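Local coordinates for protein cellulose synthase 1 (Gluconacetobacter xylinus, PDB 4I86) that carries a PilZ-type regulatory domain, a small beta-barrel module of the kind that binds cyclic di-GMP, at residues Ala72-Ala77 and Gly82-Thr87. Numbering follows the deposited sequence.
Sequences ARIIRA and GIFIWT
Ile-74 lies against the ring of Phe-84, its partner in an antiparallel non-hydrogen-bonded pair. Its CB sits 3.5 Å from Phe-84 CE1. CG1, anti to the backbone N (chi1 -173°), comes over one ring face, 4.2 Å from the centroid and 26° off the normal, which meets the criteria for a CH-pi contact. The tip, CD1, reaches 3.6 Å from Phe-84 CZ, so the branch runs outward along the ring. Both side chains are buried, and Met-45 touches each of them.

Ile-83 and Ile-85 point to the other face of the sheet with Arg-73 and Arg-76, and the end of Ile-75 reaches over to them. Ile-75 CD1 approaches Ile-83 CG2 at 3.8 Å, while the CG2 branch of Ile-75 meets Ile-85 CG1 at 3.9 Å. Arg-73 and Ile-85 exchange two backbone hydrogen bonds, Arg-73 N to Ile-85 O at 2.9 Å and Ile-85 N to Arg-73 O at 3.1 Å. Further along, Ile-75 N donates almost straight (177°) to Ile-83 O, but Ile-83 N returns its bond to Arg-76 O, at 2.9 Å. Ile-75 and Arg-76 thus both face Ile-83, a classic beta bulge. At the far end a water links Ala-72 O to Thr-87 OG1.

The pairing forms a bulged beta hairpin of strands 66-77 and 82-86, flanked by strands 55-63 and 40-44, within the curled antiparallel sheet of a PilZ-domain beta barrel.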
ATOM      1  N   ALA A  72       0.495  -3.176  -5.993  1.00 24.82           N
ATOM      2  CA  ALA A  72      -0.821  -2.722  -5.598  1.00 25.23           C
ATOM      3  C   ALA A  72      -1.464  -1.977  -6.741  1.00 26.02           C
ATOM      4  O   ALA A  72      -0.888  -1.846  -7.826  1.00 26.52           O
ATOM      5  CB  ALA A  72      -0.750  -1.848  -4.340  1.00 21.61           C
ATOM      6  N   ARG A  73      -2.676  -1.513  -6.492  1.00 26.63           N
ATOM      7  CA  ARG A  73      -3.385  -0.674  -7.434  1.00 29.80           C
ATOM      8  C   ARG A  73      -3.882   0.547  -6.672  1.00 28.39           C
ATOM      9  O   ARG A  73      -4.552   0.391  -5.656  1.00 25.75           O
ATOM     10  CB  ARG A  73      -4.549  -1.463  -8.063  1.00 30.96           C
ATOM     11  CG  ARG A  73      -4.158  -2.192  -9.356  1.00 32.00           C
ATOM     12  CD  ARG A  73      -5.280  -3.011  -9.976  1.00 39.06           C
ATOM     13  NE  ARG A  73      -5.373  -4.347  -9.388  1.00 49.60           N
ATOM     14  CZ  ARG A  73      -6.018  -5.378  -9.935  1.00 54.68           C
ATOM     15  NH1 ARG A  73      -6.636  -5.246 -11.110  1.00 45.27           N
ATOM     16  NH2 ARG A  73      -6.036  -6.551  -9.304  1.00 47.24           N
ATOM     17  N   ILE A  74      -3.523   1.753  -7.116  1.00 26.19           N
ATOM     18  CA  ILE A  74      -4.142   2.931  -6.516  1.00 26.51           C
ATOM     19  C   ILE A  74      -5.553   3.042  -7.096  1.00 33.70           C
ATOM     20  O   ILE A  74      -5.751   2.903  -8.306  1.00 30.71           O
ATOM     21  CB  ILE A  74      -3.318   4.254  -6.701  1.00 31.81           C
ATOM     22  CG1 ILE A  74      -3.969   5.396  -5.900  1.00 33.61           C
ATOM     23  CG2 ILE A  74      -3.179   4.624  -8.176  1.00 30.34           C
ATOM     24  CD1 ILE A  74      -3.047   6.562  -5.589  1.00 35.27           C
ATOM     25  N   ILE A  75      -6.545   3.238  -6.232  1.00 34.45           N
ATOM     26  CA  ILE A  75      -7.925   3.242  -6.706  1.00 35.88           C
ATOM     27  C   ILE A  75      -8.598   4.604  -6.523  1.00 37.17           C
ATOM     28  O   ILE A  75      -9.548   4.930  -7.231  1.00 41.34           O
ATOM     29  CB  ILE A  75      -8.776   2.113  -6.048  1.00 35.98           C
ATOM     30  CG1 ILE A  75      -8.792   2.248  -4.526  1.00 33.18           C
ATOM     31  CG2 ILE A  75      -8.254   0.727  -6.463  1.00 34.03           C
ATOM     32  CD1 ILE A  75      -9.884   1.416  -3.837  1.00 33.50           C
ATOM     33  N   ARG A  76      -8.107   5.390  -5.570  1.00 38.17           N
ATOM     34  CA  ARG A  76      -8.583   6.760  -5.390  1.00 41.26           C
ATOM     35  C   ARG A  76      -7.465   7.657  -4.885  1.00 42.50           C
ATOM     36  O   ARG A  76      -6.573   7.206  -4.163  1.00 39.44           O
ATOM     37  CB  ARG A  76      -9.755   6.816  -4.405  1.00 40.85           C
ATOM     38  CG  ARG A  76     -10.538   8.125  -4.448  1.00 45.91           C
ATOM     39  CD  ARG A  76     -11.107   8.478  -3.079  1.00 52.22           C
ATOM     40  NE  ARG A  76     -10.095   9.060  -2.195  1.00 58.74           N
ATOM     41  CZ  ARG A  76     -10.164  10.283  -1.669  1.00 60.64           C
ATOM     42  NH1 ARG A  76     -11.211  11.061  -1.924  1.00 62.53           N
ATOM     43  NH2 ARG A  76      -9.189  10.723  -0.881  1.00 54.27           N
ATOM     44  N   ALA A  77      -7.528   8.932  -5.266  1.00 45.14           N
ATOM     45  CA  ALA A  77      -6.584   9.941  -4.792  1.00 50.41           C
ATOM     46  C   ALA A  77      -7.313  11.262  -4.544  1.00 51.56           C
ATOM     47  O   ALA A  77      -7.936  11.810  -5.453  1.00 49.41           O
ATOM     48  CB  ALA A  77      -5.463  10.132  -5.813  1.00 48.97           C
ATOM     49  N   GLY A  82      -4.283   8.738  -0.452  1.00 38.60           N
ATOM     50  CA  GLY A  82      -4.290   7.758  -1.526  1.00 35.20           C
ATOM     51  C   GLY A  82      -4.824   6.438  -0.983  1.00 31.05           C
ATOM     52  O   GLY A  82      -4.425   6.003   0.105  1.00 27.22           O
ATOM     53  N   ILE A  83      -5.743   5.811  -1.721  1.00 32.88           N
ATOM     54  CA  ILE A  83      -6.308   4.522  -1.303  1.00 32.08           C
ATOM     55  C   ILE A  83      -5.852   3.418  -2.243  1.00 28.81           C
ATOM     56  O   ILE A  83      -5.951   3.547  -3.471  1.00 31.19           O
ATOM     57  CB  ILE A  83      -7.857   4.518  -1.275  1.00 37.07           C
ATOM     58  CG1 ILE A  83      -8.396   5.686  -0.436  1.00 37.14           C
ATOM     59  CG2 ILE A  83      -8.375   3.150  -0.782  1.00 32.82           C
ATOM     60  CD1 ILE A  83      -7.960   5.673   1.022  1.00 38.15           C
ATOM     61  N   PHE A  84      -5.381   2.313  -1.666  1.00 26.22           N
ATOM     62  CA  PHE A  84      -4.834   1.225  -2.477  1.00 25.60           C
ATOM     63  C   PHE A  84      -5.467  -0.117  -2.128  1.00 25.49           C
ATOM     64  O   PHE A  84      -5.958  -0.313  -1.022  1.00 23.67           O
ATOM     65  CB  PHE A  84      -3.317   1.118  -2.261  1.00 27.35           C
ATOM     66  CG  PHE A  84      -2.560   2.391  -2.550  1.00 26.75           C
ATOM     67  CD1 PHE A  84      -1.874   2.547  -3.741  1.00 26.01           C
ATOM     68  CD2 PHE A  84      -2.528   3.425  -1.622  1.00 27.55           C
ATOM     69  CE1 PHE A  84      -1.178   3.714  -4.014  1.00 25.66           C
ATOM     70  CE2 PHE A  84      -1.829   4.597  -1.891  1.00 27.24           C
ATOM     71  CZ  PHE A  84      -1.158   4.736  -3.087  1.00 26.91           C
ATOM     72  N   ILE A  85      -5.447  -1.031  -3.093  1.00 22.98           N
ATOM     73  CA  ILE A  85      -5.710  -2.436  -2.831  1.00 24.18           C
ATOM     74  C   ILE A  85      -4.473  -3.245  -3.220  1.00 21.08           C
ATOM     75  O   ILE A  85      -3.867  -2.986  -4.252  1.00 22.16           O
ATOM     76  CB  ILE A  85      -6.930  -2.954  -3.632  1.00 27.12           C
ATOM     77  CG1 ILE A  85      -6.744  -2.666  -5.125  1.00 24.63           C
ATOM     78  CG2 ILE A  85      -8.215  -2.319  -3.115  1.00 25.05           C
ATOM     79  CD1 ILE A  85      -7.821  -3.276  -6.006  1.00 24.52           C
ATOM     80  N   TRP A  86      -4.087  -4.203  -2.387  1.00 19.61           N
ATOM     81  CA  TRP A  86      -2.949  -5.065  -2.705  1.00 20.69           C
ATOM     82  C   TRP A  86      -3.233  -5.896  -3.940  1.00 22.65           C
ATOM     83  O   TRP A  86      -4.374  -6.270  -4.188  1.00 26.25           O
ATOM     84  CB  TRP A  86      -2.652  -6.003  -1.537  1.00 20.56           C
ATOM     85  CG  TRP A  86      -2.452  -5.286  -0.228  1.00 20.34           C
ATOM     86  CD1 TRP A  86      -3.151  -5.471   0.927  1.00 19.65           C
ATOM     87  CD2 TRP A  86      -1.502  -4.250   0.034  1.00 19.09           C
ATOM     88  NE1 TRP A  86      -2.682  -4.626   1.905  1.00 21.23           N
ATOM     89  CE2 TRP A  86      -1.668  -3.866   1.378  1.00 20.18           C
ATOM     90  CE3 TRP A  86      -0.513  -3.621  -0.736  1.00 19.49           C
ATOM     91  CZ2 TRP A  86      -0.880  -2.885   1.969  1.00 19.57           C
ATOM     92  CZ3 TRP A  86       0.260  -2.650  -0.152  1.00 18.54           C
ATOM     93  CH2 TRP A  86       0.073  -2.284   1.190  1.00 20.20           C
ATOM     94  N   THR A  87      -2.174  -6.178  -4.696  1.00 23.67           N
ATOM     95  CA  THR A  87      -2.175  -7.117  -5.810  1.00 24.91           C
ATOM     96  C   THR A  87      -1.374  -8.342  -5.365  1.00 30.81           C
ATOM     97  O   THR A  87      -0.193  -8.229  -5.048  1.00 27.25           O
ATOM     98  CB  THR A  87      -1.431  -6.515  -7.025  1.00 28.77           C
ATOM     99  OG1 THR A  87      -2.143  -5.371  -7.518  1.00 32.74           O
ATOM    100  CG2 THR A  87      -1.309  -7.533  -8.129  1.00 32.75           C
TER
HETATM  101  O   HOH W   1      -0.746  -4.416  -9.750  1.00 32.35           O